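Local coordinates for protein sensory box/response regulator (Mycobacterium smegmatis, PDB 5YRP) that is a sensory box/response regulator protein whose EAL domain, a modified TIM-barrel fold, holds a magnesium ion, at residues V7-P12 and S229-G234; V21-L27 and I80-N85. All blocks are in the same frame, centred on the assembly; numbering follows the deposited sequence.

Contact 1 of 2, residues V7-P12 and S229-G234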
loop_
_atom_site.group_PDB
_atom_site.type_symbol
_atom_site.label_atom_id
_atom_site.label_comp_id
_atom_site.label_asym_id
_atom_site.label_seq_id
_atom_site.Cartn_x
_atom_site.Cartn_y
_atom_site.Cartn_z
ATOM N N VAL A 7 32.090 8.153 -2.881
ATOM C CA VAL A 7 32.364 7.198 -3.951
ATOM C C VAL A 7 31.156 6.291 -4.153
ATOM O O VAL A 7 30.401 6.038 -3.214
ATOM C CB VAL A 7 33.623 6.355 -3.641
ATOM C CG1 VAL A 7 33.438 5.527 -2.372
ATOM C CG2 VAL A 7 34.001 5.471 -4.824
ATOM N N LEU A 8 30.974 5.812 -5.378
ATOM C CA LEU A 8 29.843 4.946 -5.683
ATOM C C LEU A 8 30.048 3.522 -5.186
ATOM O O LEU A 8 31.169 3.044 -5.020
ATOM C CB LEU A 8 29.514 4.945 -7.178
ATOM C CG LEU A 8 28.644 6.103 -7.683
ATOM C CD1 LEU A 8 28.465 5.989 -9.188
ATOM C CD2 LEU A 8 27.280 6.161 -7.008
ATOM N N HIS A 9 28.915 2.861 -4.994
ATOM C CA HIS A 9 28.801 1.591 -4.294
ATOM C C HIS A 9 27.793 0.800 -5.097
ATOM O O HIS A 9 26.751 1.336 -5.468
ATOM C CB HIS A 9 28.255 1.861 -2.888
ATOM C CG HIS A 9 28.640 0.841 -1.864
ATOM N ND1 HIS A 9 27.991 0.735 -0.652
ATOM C CD2 HIS A 9 29.607 -0.107 -1.859
ATOM C CE1 HIS A 9 28.547 -0.230 0.059
ATOM N NE2 HIS A 9 29.527 -0.761 -0.653
ATOM N N TYR A 10 28.081 -0.458 -5.389
ATOM C CA TYR A 10 27.198 -1.220 -6.267
ATOM C C TYR A 10 26.680 -2.491 -5.625
ATOM O O TYR A 10 27.445 -3.399 -5.315
ATOM C CB TYR A 10 27.902 -1.536 -7.570
ATOM C CG TYR A 10 28.238 -0.316 -8.374
ATOM C CD1 TYR A 10 27.327 0.202 -9.289
ATOM C CD2 TYR A 10 29.463 0.323 -8.223
ATOM C CE1 TYR A 10 27.625 1.326 -10.035
ATOM C CE2 TYR A 10 29.773 1.448 -8.966
ATOM C CZ TYR A 10 28.850 1.947 -9.871
ATOM O OH TYR A 10 29.151 3.066 -10.615
ATOM N N LEU A 11 25.366 -2.530 -5.425
ATOM C CA LEU A 11 24.685 -3.692 -4.864
ATOM C C LEU A 11 24.171 -4.545 -6.014
ATOM O O LEU A 11 23.210 -4.159 -6.680
ATOM C CB LEU A 11 23.519 -3.239 -3.977
ATOM C CG LEU A 11 22.555 -4.300 -3.437
ATOM C CD1 LEU A 11 23.297 -5.446 -2.762
ATOM C CD2 LEU A 11 21.573 -3.664 -2.465
ATOM N N PRO A 12 24.809 -5.704 -6.260
ATOM C CA PRO A 12 24.396 -6.488 -7.413
ATOM C C PRO A 12 23.087 -7.228 -7.190
ATOM O O PRO A 12 22.748 -7.600 -6.064
ATOM C CB PRO A 12 25.543 -7.481 -7.597
ATOM C CG PRO A 12 26.110 -7.648 -6.246
ATOM C CD PRO A 12 25.896 -6.358 -5.511
ATOM N N SER A 229 24.897 -11.095 -2.221
ATOM C CA SER A 229 26.145 -10.382 -2.439
ATOM C C SER A 229 26.138 -9.034 -1.739
ATOM O O SER A 229 25.151 -8.303 -1.786
ATOM C CB SER A 229 26.389 -10.166 -3.924
ATOM O OG SER A 229 27.449 -9.248 -4.120
ATOM N N LYS A 230 27.267 -8.704 -1.119
ATOM C CA LYS A 230 27.430 -7.432 -0.416
ATOM C C LYS A 230 27.536 -6.312 -1.446
ATOM O O LYS A 230 27.834 -6.574 -2.616
ATOM C CB LYS A 230 28.701 -7.427 0.448
ATOM C CG LYS A 230 28.926 -8.654 1.327
ATOM C CD LYS A 230 27.981 -8.701 2.520
ATOM C CE LYS A 230 28.102 -10.016 3.283
ATOM N NZ LYS A 230 29.453 -10.224 3.881
ATOM N N PRO A 231 27.284 -5.060 -1.027
ATOM C CA PRO A 231 27.558 -3.941 -1.928
ATOM C C PRO A 231 29.059 -3.727 -2.126
ATOM O O PRO A 231 29.810 -3.664 -1.151
ATOM C CB PRO A 231 26.919 -2.747 -1.215
ATOM C CG PRO A 231 25.908 -3.336 -0.299
ATOM C CD PRO A 231 26.494 -4.641 0.142
ATOM N N ILE A 232 29.475 -3.613 -3.386
ATOM C CA ILE A 232 30.894 -3.587 -3.758
ATOM C C ILE A 232 31.230 -2.462 -4.733
ATOM O O ILE A 232 30.351 -1.933 -5.422
ATOM C CB ILE A 232 31.340 -4.926 -4.387
ATOM C CG1 ILE A 232 30.458 -5.283 -5.592
ATOM C CG2 ILE A 232 31.311 -6.034 -3.340
ATOM C CD1 ILE A 232 30.951 -6.466 -6.396
ATOM N N LEU A 233 32.517 -2.126 -4.792
ATOM C CA LEU A 233 33.015 -1.016 -5.614
ATOM C C LEU A 233 32.954 -1.336 -7.102
ATOM O O LEU A 233 32.838 -2.493 -7.498
ATOM C CB LEU A 233 34.457 -0.664 -5.230
ATOM C CG LEU A 233 34.656 -0.044 -3.843
ATOM C CD1 LEU A 233 36.097 -0.167 -3.375
ATOM C CD2 LEU A 233 34.224 1.414 -3.842
ATOM N N GLY A 234 33.052 -0.296 -7.918
ATOM C CA GLY A 234 32.980 -0.439 -9.369
ATOM C C GLY A 234 34.006 -1.418 -9.911
ATOM O O GLY A 234 33.710 -2.214 -10.802
#
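His9 swings its ring over Pro231 because CG stands anti to the backbone N (chi1 -154°). Strand alternation puts Tyr10 on the other side, where CG beside its backbone N (chi1 -64°) swings the ring toward Ile232 O and Gly234. Pro231 CB sits over one face of the imidazole, 3.5 Å from the centroid of the His9 ring and displaced toward its rim, a CH-pi contact. His9 NE2 gives a weak, bent hydrogen bond to Pro231 O at 3.0 Å. One antiparallel hydrogen-bonded bridge joins the backbones: Tyr10 N donates to Ile232 O at 2.7 Å, and Ile232 N returns an almost straight bond (175° at the hydrogen) to Tyr10 O at 2.8 Å. Residues 7-12 belong to the first strand of the EAL barrel, 7-15, which runs antiparallel to strand 21-29; residues 229-234, the loop leading into the last helix, lie along the strand's other edge, where Tyr10 turns its N and O. Ile232 O meets the Tyr10 ring at its edge, while Tyr10 CE2 reaches Gly234 CA at 3.7 Å and Trp71 packs edge-to-face on the same ring. Leu11 lies beside Pro231, CD1 to CG 4.2 Å, and the Pro12 ring rests against Ser229. Ser229 OG donates a hydrogen bond to the next residue's carbonyl, Lys230 O, at 3.1 Å. At the N-cap of helix 234-243, Leu233 extends CD2 to within 4.2 Å of Val7 CG2.

Contact 2 of 2, residues V21-L27 and I80-N85. With MG (magnesium ion), chain C.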
loop_
_atom_site.group_PDB
_atom_site.type_symbol
_atom_site.label_atom_id
_atom_site.label_comp_id
_atom_site.label_asym_id
_atom_site.label_seq_id
_atom_site.Cartn_x
_atom_site.Cartn_y
_atom_site.Cartn_z
ATOM N N VAL A 21 24.453 -12.535 -12.250
ATOM C CA VAL A 21 24.197 -11.110 -12.046
ATOM C C VAL A 21 23.381 -10.539 -13.212
ATOM O O VAL A 21 23.862 -10.474 -14.344
ATOM C CB VAL A 21 25.512 -10.311 -11.905
ATOM C CG1 VAL A 21 25.233 -8.823 -11.743
ATOM C CG2 VAL A 21 26.325 -10.817 -10.721
ATOM N N LEU A 22 22.150 -10.123 -12.916
ATOM C CA LEU A 22 21.233 -9.571 -13.922
ATOM C C LEU A 22 21.267 -8.050 -13.970
ATOM O O LEU A 22 21.003 -7.446 -15.016
ATOM C CB LEU A 22 19.803 -10.027 -13.644
ATOM C CG LEU A 22 19.590 -11.529 -13.464
ATOM C CD1 LEU A 22 18.108 -11.803 -13.319
ATOM C CD2 LEU A 22 20.166 -12.338 -14.617
ATOM N N ALA A 23 21.569 -7.434 -12.832
ATOM C CA ALA A 23 21.668 -5.980 -12.743
ATOM C C ALA A 23 22.511 -5.554 -11.549
ATOM O O ALA A 23 22.908 -6.382 -10.732
ATOM C CB ALA A 23 20.277 -5.372 -12.649
ATOM N N ALA A 24 22.781 -4.256 -11.465
ATOM C CA ALA A 24 23.508 -3.670 -10.339
ATOM C C ALA A 24 22.947 -2.304 -9.987
ATOM O O ALA A 24 22.919 -1.414 -10.831
ATOM C CB ALA A 24 24.980 -3.547 -10.671
ATOM N N GLU A 25 22.509 -2.147 -8.740
ATOM C CA GLU A 25 21.973 -0.875 -8.253
ATOM C C GLU A 25 23.103 0.003 -7.744
ATOM O O GLU A 25 23.808 -0.370 -6.806
ATOM C CB GLU A 25 20.945 -1.100 -7.134
ATOM C CG GLU A 25 20.260 0.173 -6.630
ATOM C CD GLU A 25 19.329 -0.062 -5.445
ATOM O OE1 GLU A 25 19.328 -1.174 -4.887
ATOM O OE2 GLU A 25 18.589 0.867 -5.062
ATOM N N ALA A 26 23.266 1.167 -8.368
ATOM C CA ALA A 26 24.242 2.160 -7.924
ATOM C C ALA A 26 23.779 2.845 -6.636
ATOM O O ALA A 26 22.686 3.410 -6.576
ATOM C CB ALA A 26 24.480 3.194 -9.013
ATOM N N LEU A 27 24.619 2.765 -5.612
ATOM C CA LEU A 27 24.397 3.431 -4.332
ATOM C C LEU A 27 25.657 4.206 -3.979
ATOM O O LEU A 27 26.713 3.957 -4.546
ATOM C CB LEU A 27 24.114 2.404 -3.239
ATOM C CG LEU A 27 22.959 1.436 -3.496
ATOM C CD1 LEU A 27 23.016 0.261 -2.530
ATOM C CD2 LEU A 27 21.630 2.160 -3.386
ATOM N N ILE A 80 23.419 -6.292 -18.934
ATOM C CA ILE A 80 22.767 -6.186 -17.633
ATOM C C ILE A 80 22.157 -4.801 -17.510
ATOM O O ILE A 80 22.462 -3.912 -18.300
ATOM C CB ILE A 80 23.754 -6.396 -16.469
ATOM C CG1 ILE A 80 24.867 -5.344 -16.503
ATOM C CG2 ILE A 80 24.350 -7.793 -16.530
ATOM C CD1 ILE A 80 25.586 -5.174 -15.186
ATOM N N VAL A 81 21.308 -4.621 -16.510
ATOM C CA VAL A 81 20.672 -3.329 -16.263
ATOM C C VAL A 81 21.431 -2.592 -15.156
ATOM O O VAL A 81 21.964 -3.212 -14.240
ATOM C CB VAL A 81 19.184 -3.495 -15.880
ATOM C CG1 VAL A 81 18.509 -2.141 -15.692
ATOM C CG2 VAL A 81 18.446 -4.298 -16.943
ATOM N N LEU A 82 21.484 -1.268 -15.266
ATOM C CA LEU A 82 22.044 -0.415 -14.220
ATOM C C LEU A 82 20.911 0.329 -13.513
ATOM O O LEU A 82 20.267 1.195 -14.106
ATOM C CB LEU A 82 23.033 0.585 -14.814
ATOM C CG LEU A 82 23.710 1.532 -13.817
ATOM C CD1 LEU A 82 24.774 0.810 -13.005
ATOM C CD2 LEU A 82 24.314 2.716 -14.550
ATOM N N ARG A 83 20.677 -0.012 -12.248
ATOM C CA ARG A 83 19.615 0.613 -11.464
ATOM C C ARG A 83 20.135 1.807 -10.676
ATOM O O ARG A 83 21.107 1.691 -9.935
ATOM C CB ARG A 83 18.969 -0.398 -10.518
ATOM C CG ARG A 83 18.252 -1.525 -11.242
ATOM C CD ARG A 83 17.140 -2.160 -10.419
ATOM N NE ARG A 83 16.100 -2.686 -11.302
ATOM C CZ ARG A 83 16.184 -3.820 -11.996
ATOM N NH1 ARG A 83 17.264 -4.588 -11.920
ATOM N NH2 ARG A 83 15.176 -4.190 -12.776
ATOM N N ILE A 84 19.478 2.951 -10.845
ATOM C CA ILE A 84 19.864 4.189 -10.173
ATOM C C ILE A 84 18.660 4.778 -9.462
ATOM O O ILE A 84 17.599 4.934 -10.057
ATOM C CB ILE A 84 20.412 5.212 -11.181
ATOM C CG1 ILE A 84 21.726 4.701 -11.779
ATOM C CG2 ILE A 84 20.633 6.569 -10.520
ATOM C CD1 ILE A 84 21.962 5.158 -13.195
ATOM N N ASN A 85 18.838 5.111 -8.187
ATOM C CA ASN A 85 17.771 5.710 -7.396
ATOM C C ASN A 85 17.581 7.162 -7.777
ATOM O O ASN A 85 18.526 7.947 -7.727
ATOM C CB ASN A 85 18.083 5.606 -5.908
ATOM C CG ASN A 85 18.029 4.182 -5.409
ATOM O OD1 ASN A 85 16.971 3.554 -5.412
ATOM N ND2 ASN A 85 19.169 3.662 -4.980
HETATM MG MG MG C . 16.435 1.310 -4.059
#
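Ala23 CB meets the Arg83 guanidinium at its edge, near the plane of the group, lying 3.2 Å from Arg83 NH1. The same NH1 forms a salt bridge with Glu13, and NH2 makes weak hydrogen bonds to Gln200 and Thr166, so the charged end is held within the barrel from several strands. The other flat groups, the Glu25 carboxylate and the Asn85 amide, belong to the magnesium site; their planes are turned 57° apart and the side chains cross at about a right angle. Glu25 reaches the metal with an extended chain, CG anti to the backbone N (chi1 -176°), and binds magnesium through OE2 at 2.4 Å, while Glu117 and Asp147 complete the site with Asn85. Glu25 OE1 has a long, weak ion pair with Lys168.

The strands that carry these groups pair in parallel, inclined by 27°. Four backbone bonds form the ladder: Val81 N donates to Leu22 O, Ala24 N to Val81 O, Arg83 N to Ala24 O and Ala26 N to Arg83 O. The first of them, Val81 N to Leu22 O, measures 3.2 Å. The last, Ala26 N to Arg83 O, is shorter at 2.7 Å. Ala23, Glu25, Val81 and Arg83 share one face of the sheet, that of the metal; Ala24, Ala26, Leu82 and Ile84 share the other. On this second face Leu82 CD1 lies 3.6 Å from Ala24 O, and Ala26 CB packs on Ile84 CG1 at 4.2 Å.

Helix 52-73, which links the two strands in a beta-alpha-beta crossover, covers the face of Ala26, Leu82 and Ile84, and helix 234-243 packs on Val21, Ala24 and Ile80. Strand 7-15 flanks residues 21-27, and strand 114-119 flanks residues 80-85.

How the contacts relate
From the N terminus the chain enters strand 7-15, turns back and runs as strand 21-29 beside it. It then crosses through helix 52-73 to strand 81-86, where contact 2 closes a loop of some fifty residues. The rest of the barrel follows before residues 229-234 come back to the first strand and close contact 1, a loop of more than two hundred residues within which contact 2 is wholly nested. The two contacts lie about 10 Å apart between centres and join along the first two strands, with a probable hydrogen bond between Glu25 N and Leu11 O, 3.0 Å. Contact 1 thus ties the C-terminal helix region to the strand next to the metal-bearing pair.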